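Local coordinates for protein SSD1 (Saccharomyces cerevisiae S288C, PDB 7AM1), which binds untranslated regions of mRNA and represses translation as a non-enzymatic RNase II family member, and is implicated in control of the G1 phase, at residues Tyr507-Asn512 with Lys553-Ser558; Pro520-Leu525 with Gly610-Lys615; Glu562-Lys567 with Ile656-Thr661; Asp605-Gly610 with Gly648-Asn653; Val619-Glu624 with Asp747-Glu752. One frame throughout, in Å; residues are numbered along the deposited sequence.

Contact 1 of 5, residues Tyr507-Asn512 with Lys553-Ser558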
# COMPACT_ATOMS: atom_id res chain seq x y z
N TYR A 507 8.89 15.88 -15.43
CA TYR A 507 8.70 14.44 -15.51
C TYR A 507 9.62 13.83 -16.55
O TYR A 507 10.29 12.82 -16.29
CB TYR A 507 7.23 14.16 -15.84
CG TYR A 507 6.89 12.72 -16.10
CD1 TYR A 507 7.00 11.77 -15.09
CD2 TYR A 507 6.40 12.31 -17.34
CE1 TYR A 507 6.67 10.45 -15.32
CE2 TYR A 507 6.06 10.99 -17.57
CZ TYR A 507 6.19 10.06 -16.56
OH TYR A 507 5.85 8.75 -16.80
N ALA A 508 9.67 14.43 -17.74
CA ALA A 508 10.49 13.89 -18.82
C ALA A 508 11.95 13.82 -18.43
O ALA A 508 12.66 12.88 -18.79
CB ALA A 508 10.32 14.75 -20.08
N ARG A 509 12.43 14.82 -17.68
CA ARG A 509 13.82 14.78 -17.23
C ARG A 509 13.99 13.74 -16.13
O ARG A 509 15.00 13.03 -16.09
CB ARG A 509 14.26 16.17 -16.78
CG ARG A 509 15.77 16.35 -16.71
CD ARG A 509 16.16 17.77 -16.29
NE ARG A 509 15.41 18.20 -15.11
CZ ARG A 509 14.55 19.22 -15.07
NH1 ARG A 509 14.33 19.99 -16.13
NH2 ARG A 509 13.93 19.49 -13.93
N ARG A 510 13.00 13.62 -15.23
CA ARG A 510 13.11 12.66 -14.13
C ARG A 510 13.25 11.24 -14.66
O ARG A 510 14.09 10.46 -14.18
CB ARG A 510 11.90 12.76 -13.20
CG ARG A 510 12.05 11.91 -11.93
CD ARG A 510 10.85 12.01 -10.99
NE ARG A 510 9.60 11.55 -11.60
CZ ARG A 510 9.32 10.29 -11.90
NH1 ARG A 510 8.16 9.98 -12.45
NH2 ARG A 510 10.21 9.32 -11.65
N ILE A 511 12.42 10.86 -15.65
CA ILE A 511 12.48 9.51 -16.19
C ILE A 511 13.35 9.45 -17.45
O ILE A 511 13.40 8.41 -18.11
CB ILE A 511 11.07 8.95 -16.50
CG1 ILE A 511 10.36 9.74 -17.60
CG2 ILE A 511 10.23 8.91 -15.23
CD1 ILE A 511 9.22 8.97 -18.26
N ASN A 512 14.01 10.55 -17.79
CA ASN A 512 15.02 10.53 -18.86
C ASN A 512 14.41 10.18 -20.21
O ASN A 512 15.00 9.45 -21.01
CB ASN A 512 16.15 9.56 -18.50
CG ASN A 512 17.38 9.76 -19.35
OD1 ASN A 512 17.72 10.88 -19.71
ND2 ASN A 512 18.05 8.66 -19.68
N LYS A 553 5.56 18.46 -7.19
CA LYS A 553 5.95 18.22 -5.81
C LYS A 553 7.17 17.31 -5.72
O LYS A 553 8.00 17.47 -4.81
CB LYS A 553 4.78 17.61 -5.03
CG LYS A 553 3.69 18.61 -4.68
CD LYS A 553 2.47 17.93 -4.08
CE LYS A 553 1.43 18.95 -3.64
NZ LYS A 553 0.22 18.30 -3.05
N ARG A 554 7.29 16.34 -6.63
CA ARG A 554 8.46 15.47 -6.63
C ARG A 554 9.72 16.27 -6.92
O ARG A 554 10.77 16.05 -6.31
CB ARG A 554 8.29 14.35 -7.66
CG ARG A 554 7.33 13.24 -7.21
CD ARG A 554 7.01 12.27 -8.34
NE ARG A 554 6.20 11.15 -7.86
CZ ARG A 554 5.88 10.09 -8.59
NH1 ARG A 554 6.30 9.99 -9.84
NH2 ARG A 554 5.15 9.12 -8.05
N LYS A 555 9.62 17.23 -7.84
CA LYS A 555 10.75 18.11 -8.11
C LYS A 555 11.06 18.97 -6.90
O LYS A 555 12.23 19.12 -6.51
CB LYS A 555 10.45 18.97 -9.34
CG LYS A 555 11.56 19.96 -9.70
CD LYS A 555 12.83 19.24 -10.13
CE LYS A 555 14.01 20.19 -10.15
NZ LYS A 555 15.21 19.56 -10.76
N VAL A 556 10.03 19.55 -6.28
CA VAL A 556 10.24 20.38 -5.09
C VAL A 556 10.94 19.57 -4.00
O VAL A 556 11.94 20.01 -3.42
CB VAL A 556 8.91 20.96 -4.60
CG1 VAL A 556 9.09 21.63 -3.25
CG2 VAL A 556 8.34 21.94 -5.63
N ASN A 557 10.42 18.38 -3.71
CA ASN A 557 11.03 17.54 -2.68
C ASN A 557 12.48 17.22 -3.04
O ASN A 557 13.34 17.15 -2.16
CB ASN A 557 10.24 16.25 -2.50
CG ASN A 557 8.93 16.45 -1.78
OD1 ASN A 557 8.82 17.28 -0.87
ND2 ASN A 557 7.93 15.66 -2.14
N SER A 558 12.75 16.97 -4.32
CA SER A 558 14.11 16.71 -4.77
C SER A 558 15.01 17.90 -4.48
O SER A 558 16.15 17.74 -4.03
CB SER A 558 14.10 16.39 -6.26
OG SER A 558 15.41 16.27 -6.77
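Arg510 and Arg554 meet through their guanidinium groups where helix 495-510 comes up against helix 544-568 in the RNB domain, and each buries about the same area there. NH1 of Arg554 lies over one face of the Arg510 guanidinium, 3.2 Å from Arg510 NH1; seen from the other partner, Arg510 NH1 sits at the edge of the Arg554 group, near its plane. The two planes stand 89° apart, so the pair is not stacked. A bend at chi3 (61°) turns the Arg510 guanidinium so that a face meets the end of the straight Arg554 chain. Glu551, on helix 544-568, serves both: its OE2 makes a salt bridge to NH1 of each. Arg510 NH2 also bonds to Leu652 O, and Arg554 NH2 forms a salt bridge with Glu526. Beside them, the exposed and poorly ordered Arg509 brings NH2 to 3.4 Å from Lys555 NZ, the lysine chain bending at chi2 on the way. With donors facing donors throughout, attraction between the helices cannot come from these four side chains alone. The closeness of the two arginines is probably made tolerable by the shared Glu551, helped by Glu526 on Arg554 and the Leu652 carbonyl on Arg510.

Contact 2 of 5, residues Pro520-Leu525 with Gly610-Lys615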
# COMPACT_ATOMS: atom_id res chain seq x y z
N PRO A 520 0.49 7.52 -19.82
CA PRO A 520 0.06 6.78 -18.63
C PRO A 520 1.00 6.94 -17.44
O PRO A 520 2.18 7.27 -17.62
CB PRO A 520 0.04 5.32 -19.13
CG PRO A 520 1.09 5.29 -20.18
CD PRO A 520 1.04 6.63 -20.86
N THR A 521 0.49 6.70 -16.24
CA THR A 521 1.24 6.88 -15.01
C THR A 521 1.30 5.56 -14.24
O THR A 521 0.62 4.59 -14.58
CB THR A 521 0.61 7.99 -14.16
OG1 THR A 521 1.51 8.40 -13.12
CG2 THR A 521 -0.71 7.53 -13.54
N LEU A 522 2.14 5.52 -13.22
CA LEU A 522 2.39 4.30 -12.45
C LEU A 522 1.83 4.51 -11.05
O LEU A 522 2.53 4.94 -10.13
CB LEU A 522 3.87 3.97 -12.45
CG LEU A 522 4.47 3.73 -13.83
CD1 LEU A 522 5.98 3.53 -13.73
CD2 LEU A 522 3.80 2.53 -14.53
N SER A 523 0.55 4.18 -10.88
CA SER A 523 -0.13 4.44 -9.62
C SER A 523 0.43 3.59 -8.49
O SER A 523 0.52 4.05 -7.35
CB SER A 523 -1.63 4.18 -9.77
OG SER A 523 -2.29 4.43 -8.54
N LEU A 524 0.81 2.35 -8.78
CA LEU A 524 1.31 1.48 -7.72
C LEU A 524 2.70 1.92 -7.26
O LEU A 524 2.99 1.92 -6.06
CB LEU A 524 1.32 0.02 -8.20
CG LEU A 524 -0.05 -0.55 -8.60
CD1 LEU A 524 0.05 -2.00 -9.05
CD2 LEU A 524 -1.09 -0.42 -7.50
N LEU A 525 3.56 2.34 -8.19
CA LEU A 525 4.87 2.82 -7.76
C LEU A 525 4.74 4.07 -6.89
O LEU A 525 5.48 4.23 -5.91
CB LEU A 525 5.77 3.08 -8.96
CG LEU A 525 6.09 1.89 -9.87
CD1 LEU A 525 7.36 2.18 -10.68
CD2 LEU A 525 6.22 0.58 -9.10
N GLY A 610 10.44 0.85 -20.38
CA GLY A 610 9.89 -0.34 -21.02
C GLY A 610 8.44 -0.57 -20.67
O GLY A 610 7.62 -0.91 -21.53
N VAL A 611 8.08 -0.36 -19.40
CA VAL A 611 6.70 -0.51 -18.97
C VAL A 611 5.82 0.55 -19.62
O VAL A 611 4.76 0.25 -20.18
CB VAL A 611 6.60 -0.47 -17.43
CG1 VAL A 611 5.16 -0.54 -16.97
CG2 VAL A 611 7.39 -1.62 -16.81
N LEU A 612 6.25 1.82 -19.55
CA LEU A 612 5.45 2.91 -20.09
C LEU A 612 5.25 2.80 -21.60
O LEU A 612 4.30 3.38 -22.12
CB LEU A 612 6.10 4.25 -19.74
CG LEU A 612 6.14 4.58 -18.24
CD1 LEU A 612 6.88 5.88 -18.01
CD2 LEU A 612 4.74 4.68 -17.65
N LYS A 613 6.12 2.07 -22.30
CA LYS A 613 5.98 1.90 -23.75
C LYS A 613 4.83 0.97 -24.13
O LYS A 613 4.40 0.99 -25.29
CB LYS A 613 7.27 1.34 -24.35
CG LYS A 613 8.16 2.34 -25.07
CD LYS A 613 8.74 1.75 -26.35
N ILE A 614 4.34 0.16 -23.20
CA ILE A 614 3.34 -0.85 -23.53
C ILE A 614 2.02 -0.17 -23.85
O ILE A 614 1.45 0.55 -23.02
CB ILE A 614 3.19 -1.85 -22.38
CG1 ILE A 614 4.53 -2.53 -22.09
CG2 ILE A 614 2.13 -2.90 -22.70
CD1 ILE A 614 4.52 -3.43 -20.88
N LYS A 615 1.51 -0.41 -25.07
CA LYS A 615 0.27 0.22 -25.50
C LYS A 615 -0.95 -0.43 -24.85
O LYS A 615 -1.89 0.26 -24.46
CB LYS A 615 0.15 0.15 -27.03
CG LYS A 615 1.31 0.76 -27.80
CD LYS A 615 2.51 -0.18 -27.85
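Leu522 and Leu612 provide the main apolar contact, with CD2 of Leu612 as its central atom. This methyl lies 3.9 Å from Leu522 CD2 and equally near Leu522 CG, the two side chains approaching at a slant. Leu612 CG is anti to the carbonyl carbon (chi1 -65°), an orientation that brings CD2 round to the 520-525 segment although the first bond of the side chain does not aim at it. Leu522 CD2 also reaches Val611 CG1, at 4.2 Å, and so touches two successive residues near the end of helix 604-612. The ring of Pro520 adds a looser contact, its CG 4.5 Å from Leu612 CD2. All of this takes place within the RNB domain, where the chain enters helix 523-529: Pro520 follows a cis peptide bond, and Leu522 occupies the N-cap position of the helix. The start of that helix is also tied to helix 617-629, since Glu624 OE2 accepts a hydrogen bond from Leu524 N and a weak one from Leu525 N. A carbonyl oxygen contributes by packing alone, Pro520 O lying 3.6 Å from Leu612 CD2. Helix 617-629 borders the apolar group as well, with Arg620 touching Pro520 and Glu624 touching Leu522. Ile608, one turn back along helix 604-612 from Leu612, continues the apolar surface against Leu522 and Leu525.

Contact 3 of 5, residues Glu562-Lys567 with Ile656-Thr661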
# COMPACT_ATOMS: atom_id res chain seq x y z
N GLU A 562 18.29 17.99 -1.84
CA GLU A 562 19.63 18.39 -2.26
C GLU A 562 20.15 19.53 -1.39
O GLU A 562 21.32 19.54 -1.00
CB GLU A 562 19.59 18.80 -3.73
CG GLU A 562 19.33 17.64 -4.68
CD GLU A 562 19.08 18.08 -6.12
OE1 GLU A 562 18.99 19.30 -6.37
OE2 GLU A 562 18.94 17.20 -6.99
N LYS A 563 19.29 20.50 -1.08
CA LYS A 563 19.70 21.66 -0.31
C LYS A 563 20.09 21.28 1.11
O LYS A 563 21.15 21.69 1.60
CB LYS A 563 18.59 22.70 -0.30
CG LYS A 563 18.92 23.94 0.50
CD LYS A 563 18.20 25.16 -0.03
CE LYS A 563 18.71 25.55 -1.41
N ILE A 564 19.25 20.51 1.81
CA ILE A 564 19.52 20.21 3.21
C ILE A 564 20.70 19.26 3.34
O ILE A 564 21.46 19.33 4.32
CB ILE A 564 18.28 19.68 3.94
CG1 ILE A 564 17.82 18.34 3.36
CG2 ILE A 564 17.16 20.72 3.91
CD1 ILE A 564 16.64 17.72 4.10
N TYR A 565 20.88 18.33 2.40
CA TYR A 565 22.04 17.45 2.51
C TYR A 565 23.33 18.23 2.27
O TYR A 565 24.33 18.01 2.97
CB TYR A 565 21.95 16.29 1.52
CG TYR A 565 23.14 15.38 1.67
CD1 TYR A 565 23.37 14.71 2.87
CD2 TYR A 565 24.06 15.22 0.64
CE1 TYR A 565 24.46 13.89 3.03
CE2 TYR A 565 25.17 14.39 0.80
CZ TYR A 565 25.36 13.73 2.00
OH TYR A 565 26.45 12.91 2.18
N THR A 566 23.33 19.13 1.29
CA THR A 566 24.52 19.93 1.01
C THR A 566 24.95 20.75 2.22
O THR A 566 26.14 20.80 2.54
CB THR A 566 24.28 20.84 -0.19
OG1 THR A 566 24.22 20.04 -1.38
CG2 THR A 566 25.40 21.87 -0.32
N LYS A 567 24.00 21.37 2.92
CA LYS A 567 24.36 22.26 4.02
C LYS A 567 24.45 21.54 5.36
O LYS A 567 25.40 21.79 6.12
CB LYS A 567 23.34 23.40 4.12
N ILE A 656 18.52 11.47 -4.82
CA ILE A 656 18.31 11.89 -3.44
C ILE A 656 16.88 12.42 -3.34
O ILE A 656 16.33 12.91 -4.33
CB ILE A 656 19.36 12.94 -3.01
CG1 ILE A 656 19.38 13.10 -1.48
CG2 ILE A 656 19.09 14.28 -3.68
CD1 ILE A 656 20.58 13.90 -0.98
N TYR A 657 16.29 12.29 -2.17
CA TYR A 657 14.89 12.65 -2.01
C TYR A 657 14.62 12.88 -0.53
O TYR A 657 15.38 12.44 0.34
CB TYR A 657 13.97 11.55 -2.58
CG TYR A 657 12.56 12.00 -2.90
CD1 TYR A 657 12.32 12.97 -3.87
CD2 TYR A 657 11.46 11.41 -2.28
CE1 TYR A 657 11.04 13.39 -4.17
CE2 TYR A 657 10.17 11.82 -2.58
CZ TYR A 657 9.97 12.81 -3.54
OH TYR A 657 8.70 13.23 -3.86
N THR A 658 13.52 13.58 -0.26
CA THR A 658 12.97 13.70 1.08
C THR A 658 11.52 14.13 0.96
O THR A 658 10.97 14.22 -0.15
CB THR A 658 13.77 14.67 1.96
OG1 THR A 658 13.31 14.56 3.31
CG2 THR A 658 13.59 16.11 1.49
N HIS A 659 10.89 14.40 2.10
CA HIS A 659 9.49 14.80 2.15
C HIS A 659 9.37 16.18 2.77
O HIS A 659 9.72 16.38 3.94
CB HIS A 659 8.66 13.77 2.92
CG HIS A 659 8.16 12.65 2.07
ND1 HIS A 659 7.42 11.61 2.58
CD2 HIS A 659 8.27 12.42 0.74
CE1 HIS A 659 7.12 10.77 1.60
NE2 HIS A 659 7.61 11.24 0.48
N PHE A 660 8.85 17.12 1.98
CA PHE A 660 8.73 18.52 2.34
C PHE A 660 7.37 19.11 2.01
O PHE A 660 6.97 20.08 2.66
CB PHE A 660 9.84 19.32 1.61
CG PHE A 660 9.60 20.81 1.51
CD1 PHE A 660 10.09 21.67 2.48
CD2 PHE A 660 8.94 21.35 0.41
CE1 PHE A 660 9.90 23.04 2.38
CE2 PHE A 660 8.75 22.72 0.30
CZ PHE A 660 9.22 23.57 1.29
N THR A 661 6.60 18.50 1.10
CA THR A 661 5.44 19.13 0.49
C THR A 661 4.11 18.85 1.19
O THR A 661 3.07 19.30 0.71
CB THR A 661 5.31 18.70 -0.99
OG1 THR A 661 5.48 17.28 -1.09
CG2 THR A 661 6.34 19.41 -1.87
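Ile656 packs against helix 544-568 with two separate methyl groups, and the tight part of the contact is made by this one side chain. Its CG2 lies 3.5 Å from Glu562 CG, while its CD1 comes to 3.7 Å from Tyr565 CB and extends to the ring carbons Tyr565 CG and CD2. The branches divide the work because CG1 is anti to the backbone N (chi1 -165°), sending CD1 toward the tyrosine and leaving CG2 beside the glutamate. The Ile656 and Tyr565 side chains cross at about a right angle, and the ring itself meets Tyr647 edge-to-face. Farther along the loop the fit is looser: Ile564 CD1 and Thr658 CG2 stand 4.3 Å apart, although both residues are buried. Thr658 presents its methyl to the helix and binds Leu573 O through its hydroxyl, a division that keeps the polar atom out of the apolar contact. On the solvent side, Glu562 is exposed even though its CG packs tightly on Ile656, and Thr566, also exposed, does not touch the loop. Thr566 OG1 donates to Glu562 O over 3.0 Å, tilted 27° from the carbonyl plane, and Thr566 N reaches the same oxygen from the opposite face, so two bonds grip this carbonyl within the helix. Ile656 touches both the helix and Leu574 of strand 573-576. Across the contact, then, the loop meets the RNB-domain helix by methyl and methylene packing: the glutamate takes part through its CG methylene, and the Thr658 hydroxyl is turned to Leu573 O.

Contact 4 of 5, residues Asp605-Gly610 with Gly648-Asn653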
# COMPACT_ATOMS: atom_id res chain seq x y z
N ASP A 605 15.69 3.61 -14.90
CA ASP A 605 15.53 4.36 -16.14
C ASP A 605 14.93 3.49 -17.25
O ASP A 605 13.84 3.77 -17.75
CB ASP A 605 16.90 4.92 -16.55
CG ASP A 605 16.86 5.74 -17.82
OD1 ASP A 605 16.10 5.39 -18.74
OD2 ASP A 605 17.61 6.74 -17.90
N GLU A 606 15.65 2.44 -17.65
CA GLU A 606 15.21 1.65 -18.79
C GLU A 606 14.02 0.77 -18.45
O GLU A 606 13.17 0.51 -19.31
CB GLU A 606 16.37 0.80 -19.32
CG GLU A 606 17.53 1.64 -19.85
CD GLU A 606 17.14 2.50 -21.03
OE1 GLU A 606 16.18 2.13 -21.75
OE2 GLU A 606 17.77 3.55 -21.24
N LEU A 607 13.93 0.30 -17.20
CA LEU A 607 12.82 -0.56 -16.81
C LEU A 607 11.50 0.19 -16.89
O LEU A 607 10.53 -0.29 -17.50
CB LEU A 607 13.06 -1.09 -15.40
CG LEU A 607 12.31 -2.37 -15.01
CD1 LEU A 607 12.86 -2.94 -13.71
CD2 LEU A 607 10.83 -2.10 -14.90
N ILE A 608 11.44 1.38 -16.30
CA ILE A 608 10.21 2.18 -16.30
C ILE A 608 9.83 2.56 -17.73
O ILE A 608 8.65 2.55 -18.10
CB ILE A 608 10.40 3.43 -15.43
CG1 ILE A 608 10.51 3.06 -13.94
CG2 ILE A 608 9.28 4.44 -15.67
CD1 ILE A 608 9.38 2.25 -13.42
N LYS A 609 10.82 2.92 -18.55
CA LYS A 609 10.55 3.25 -19.94
C LYS A 609 9.95 2.06 -20.68
O LYS A 609 9.06 2.22 -21.52
CB LYS A 609 11.83 3.71 -20.63
CG LYS A 609 12.30 5.09 -20.21
CD LYS A 609 13.53 5.50 -21.01
CE LYS A 609 14.19 6.72 -20.41
NZ LYS A 609 15.59 6.92 -20.90
N GLY A 610 10.44 0.85 -20.38
CA GLY A 610 9.89 -0.34 -21.02
C GLY A 610 8.44 -0.57 -20.67
O GLY A 610 7.62 -0.91 -21.53
N GLY A 648 19.60 6.68 -3.17
CA GLY A 648 18.69 6.76 -4.29
C GLY A 648 17.29 6.28 -3.96
O GLY A 648 17.07 5.44 -3.08
N HIS A 649 16.33 6.86 -4.67
CA HIS A 649 14.92 6.48 -4.62
C HIS A 649 14.63 5.80 -5.95
O HIS A 649 14.39 6.47 -6.96
CB HIS A 649 14.05 7.70 -4.38
CG HIS A 649 12.65 7.39 -3.93
ND1 HIS A 649 11.79 6.60 -4.66
CD2 HIS A 649 11.96 7.79 -2.83
CE1 HIS A 649 10.63 6.51 -4.02
NE2 HIS A 649 10.71 7.23 -2.91
N TYR A 650 14.69 4.46 -5.96
CA TYR A 650 14.63 3.71 -7.21
C TYR A 650 13.33 3.98 -7.96
O TYR A 650 13.35 4.28 -9.16
CB TYR A 650 14.78 2.21 -6.92
CG TYR A 650 14.70 1.33 -8.15
CD1 TYR A 650 15.84 1.01 -8.87
CD2 TYR A 650 13.49 0.82 -8.58
CE1 TYR A 650 15.78 0.20 -10.00
CE2 TYR A 650 13.41 0.01 -9.70
CZ TYR A 650 14.55 -0.30 -10.40
OH TYR A 650 14.45 -1.10 -11.52
N ALA A 651 12.19 3.88 -7.27
CA ALA A 651 10.90 3.99 -7.95
C ALA A 651 10.73 5.34 -8.63
O ALA A 651 10.01 5.44 -9.63
CB ALA A 651 9.76 3.74 -6.97
N LEU A 652 11.37 6.39 -8.10
CA LEU A 652 11.31 7.73 -8.66
C LEU A 652 12.52 8.06 -9.53
O LEU A 652 12.60 9.17 -10.06
CB LEU A 652 11.20 8.78 -7.55
CG LEU A 652 9.95 8.73 -6.67
CD1 LEU A 652 10.03 9.75 -5.55
CD2 LEU A 652 8.71 8.94 -7.50
N ASN A 653 13.47 7.13 -9.66
CA ASN A 653 14.69 7.35 -10.43
C ASN A 653 15.40 8.63 -9.99
O ASN A 653 15.92 9.39 -10.81
CB ASN A 653 14.40 7.40 -11.93
CG ASN A 653 15.65 7.28 -12.77
OD1 ASN A 653 16.54 6.50 -12.45
ND2 ASN A 653 15.74 8.07 -13.83
O HOH W 1 18.01 4.50 -13.33
O HOH W 2 18.11 8.31 -15.47
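Asp605, near the start of helix 604-612, is joined to Asn653 by two waters that span both polar ends of the asparagine. Water 1 accepts from Asp605 N at 2.9 Å and donates to Asn653 OD1 at 2.6 Å; water 2 donates to Asp605 OD2 and accepts from Asn653 ND2, at 2.9 Å in each case. Asp605 OD2 has a second partner in Asn512 ND2. Direct approach is longer, Asp605 N being 3.9 Å from Asn653 OD1, so the amide is oriented through solvent here and by a further bond from ND2 to Arg510 O. With its CG anti to the backbone N (chi1 -166°), Asn653 stretches out toward the helix. Two residues on, buried Leu607 meets the far end of Tyr650: CD1 lies 3.3 Å from the hydroxyl OH, and the side chains cross at about a right angle. Ile608, next in line, faces the loop without a close contact. The contact sets a loop of the RNB domain, lying between strand 635-638 and helix 668-681, against the side of helix 604-612. Helix 582-595 closes the apolar end, with Met585 touching both Leu607 and Tyr650, while the end of helix 495-510 lies by the water-linked end.

Contact 5 of 5, residues Val619-Glu624 with Asp747-Glu752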
# COMPACT_ATOMS: atom_id res chain seq x y z
N VAL A 619 -1.97 -5.16 -20.18
CA VAL A 619 -0.62 -5.69 -20.00
C VAL A 619 0.23 -4.72 -19.20
O VAL A 619 0.97 -5.12 -18.28
CB VAL A 619 0.01 -6.00 -21.37
CG1 VAL A 619 1.41 -6.57 -21.18
CG2 VAL A 619 -0.87 -6.96 -22.16
N ARG A 620 0.15 -3.43 -19.52
CA ARG A 620 0.95 -2.44 -18.81
C ARG A 620 0.63 -2.45 -17.32
O ARG A 620 1.54 -2.38 -16.48
CB ARG A 620 0.70 -1.05 -19.39
CG ARG A 620 1.68 0.00 -18.91
CD ARG A 620 1.47 1.33 -19.62
NE ARG A 620 0.15 1.89 -19.36
CZ ARG A 620 -0.86 1.91 -20.22
NH1 ARG A 620 -0.73 1.41 -21.44
NH2 ARG A 620 -2.01 2.45 -19.86
N VAL A 621 -0.65 -2.55 -16.97
CA VAL A 621 -1.05 -2.62 -15.57
C VAL A 621 -0.55 -3.92 -14.94
O VAL A 621 -0.03 -3.92 -13.82
CB VAL A 621 -2.57 -2.48 -15.44
CG1 VAL A 621 -3.05 -2.92 -14.05
CG2 VAL A 621 -2.99 -1.04 -15.73
N GLY A 622 -0.70 -5.03 -15.66
CA GLY A 622 -0.26 -6.31 -15.13
C GLY A 622 1.22 -6.33 -14.84
O GLY A 622 1.66 -6.83 -13.80
N ILE A 623 2.03 -5.79 -15.76
CA ILE A 623 3.47 -5.77 -15.54
C ILE A 623 3.83 -4.84 -14.39
O ILE A 623 4.74 -5.14 -13.60
CB ILE A 623 4.20 -5.39 -16.85
CG1 ILE A 623 4.00 -6.53 -17.86
CG2 ILE A 623 5.68 -5.10 -16.58
CD1 ILE A 623 4.75 -6.36 -19.17
N GLU A 624 3.11 -3.73 -14.23
CA GLU A 624 3.34 -2.88 -13.08
C GLU A 624 3.05 -3.63 -11.78
O GLU A 624 3.79 -3.50 -10.80
CB GLU A 624 2.50 -1.60 -13.15
CG GLU A 624 2.84 -0.61 -12.03
CD GLU A 624 1.91 0.58 -11.97
OE1 GLU A 624 1.01 0.69 -12.84
OE2 GLU A 624 2.07 1.41 -11.05
N ASP A 747 -3.08 -16.80 -11.55
CA ASP A 747 -3.44 -15.48 -11.06
C ASP A 747 -4.12 -14.67 -12.16
O ASP A 747 -3.72 -14.73 -13.33
CB ASP A 747 -2.20 -14.73 -10.54
CG ASP A 747 -1.53 -15.45 -9.39
OD1 ASP A 747 -2.22 -16.24 -8.71
OD2 ASP A 747 -0.32 -15.22 -9.16
N VAL A 748 -5.15 -13.93 -11.78
CA VAL A 748 -5.85 -13.03 -12.67
C VAL A 748 -5.85 -11.66 -12.01
O VAL A 748 -5.82 -11.55 -10.78
CB VAL A 748 -7.29 -13.50 -12.98
CG1 VAL A 748 -7.28 -14.84 -13.69
CG2 VAL A 748 -8.10 -13.58 -11.69
N PHE A 749 -5.89 -10.62 -12.83
CA PHE A 749 -6.09 -9.28 -12.30
C PHE A 749 -7.22 -8.62 -13.07
O PHE A 749 -7.51 -8.97 -14.22
CB PHE A 749 -4.81 -8.43 -12.33
CG PHE A 749 -4.31 -8.11 -13.70
CD1 PHE A 749 -3.71 -9.08 -14.48
CD2 PHE A 749 -4.42 -6.82 -14.20
CE1 PHE A 749 -3.25 -8.78 -15.74
CE2 PHE A 749 -3.96 -6.52 -15.46
CZ PHE A 749 -3.37 -7.50 -16.24
N ILE A 750 -7.89 -7.70 -12.40
CA ILE A 750 -9.09 -7.06 -12.92
C ILE A 750 -8.84 -5.56 -12.79
O ILE A 750 -9.05 -5.00 -11.70
CB ILE A 750 -10.33 -7.52 -12.15
CG1 ILE A 750 -10.32 -9.05 -12.00
CG2 ILE A 750 -11.60 -7.08 -12.87
CD1 ILE A 750 -11.38 -9.61 -11.07
N PRO A 751 -8.34 -4.89 -13.83
CA PRO A 751 -7.98 -3.47 -13.67
C PRO A 751 -9.15 -2.60 -13.24
O PRO A 751 -8.93 -1.56 -12.60
CB PRO A 751 -7.46 -3.08 -15.06
CG PRO A 751 -7.04 -4.36 -15.69
CD PRO A 751 -7.98 -5.41 -15.16
N GLU A 752 -10.38 -2.98 -13.59
CA GLU A 752 -11.54 -2.18 -13.22
C GLU A 752 -11.77 -2.16 -11.72
O GLU A 752 -12.42 -1.23 -11.22
CB GLU A 752 -12.78 -2.70 -13.94
CG GLU A 752 -12.77 -2.48 -15.44
CD GLU A 752 -11.93 -3.51 -16.18
OE1 GLU A 752 -11.49 -4.50 -15.55
OE2 GLU A 752 -11.71 -3.31 -17.39
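Phe749 lays one face of its ring on the backbone of Gly622, joining helix 617-629 of the RNB domain to strand 745-750 of the C-terminal domain. That strand belongs to a five-stranded antiparallel sheet, consistent with the OB fold to which this part of RNase II family proteins is assigned. Gly622 CA makes a CH-pi contact, 3.9 Å from the ring centroid and 26° off the ring normal; it stands above the face but displaced toward the rim, and its nearest ring atom is Phe749 CZ at 3.5 Å. Without a side chain at Gly622, the ring can settle directly on the helix backbone. The phenylalanine reaches this place with CG between its own backbone N and carbonyl carbon (chi1 66°), a torsion that sets the ring over Gly622. Val621 comes to the same ring from a slanting direction, its CG1 4.0 Å from Phe749 CE2 and nearly as close to CD2. Ile625, on the same helix, also touches the ring, and Thr737 and Leu739 of strand 732-741 pack on it from the sheet, so Phe749, a residue of the C-terminal domain, is buried at its boundary with the RNB domain. Pro751, where the strand has ended, rests by Asp618 and gives its carbonyl oxygen to Asn538 ND2. The backbone of the helix comes close too: Gly622 N is 3.6 Å from Phe749 CE2.

How the contacts relate
Contacts 1 to 4 lie inside the RNB domain, and contact 5 joins that domain to the C-terminal one. Contacts 1 and 3 use helix 544-568, with centres about 13 Å apart, and Asn557 links them by probable hydrogen bonds to Tyr657 and Phe660. Contacts 2 and 4 share helix 604-612 and Gly610, their centres about 11 Å apart. The next helix, 617-629, carries contact 5, about 11 Å from contact 2 by centres and tied to it through Glu624 and Arg620. Contacts 3 and 5 mark the extremes, with centres about 35 Å apart. Along the chain contact 1 closes before contacts 3, 4 and 5 open, whereas contacts 1 and 2 alternate. Helices 495-510, 544-568, 604-612 and 617-629, with the loop before helix 668-681, thus form a connected set reaching the C-terminal domain.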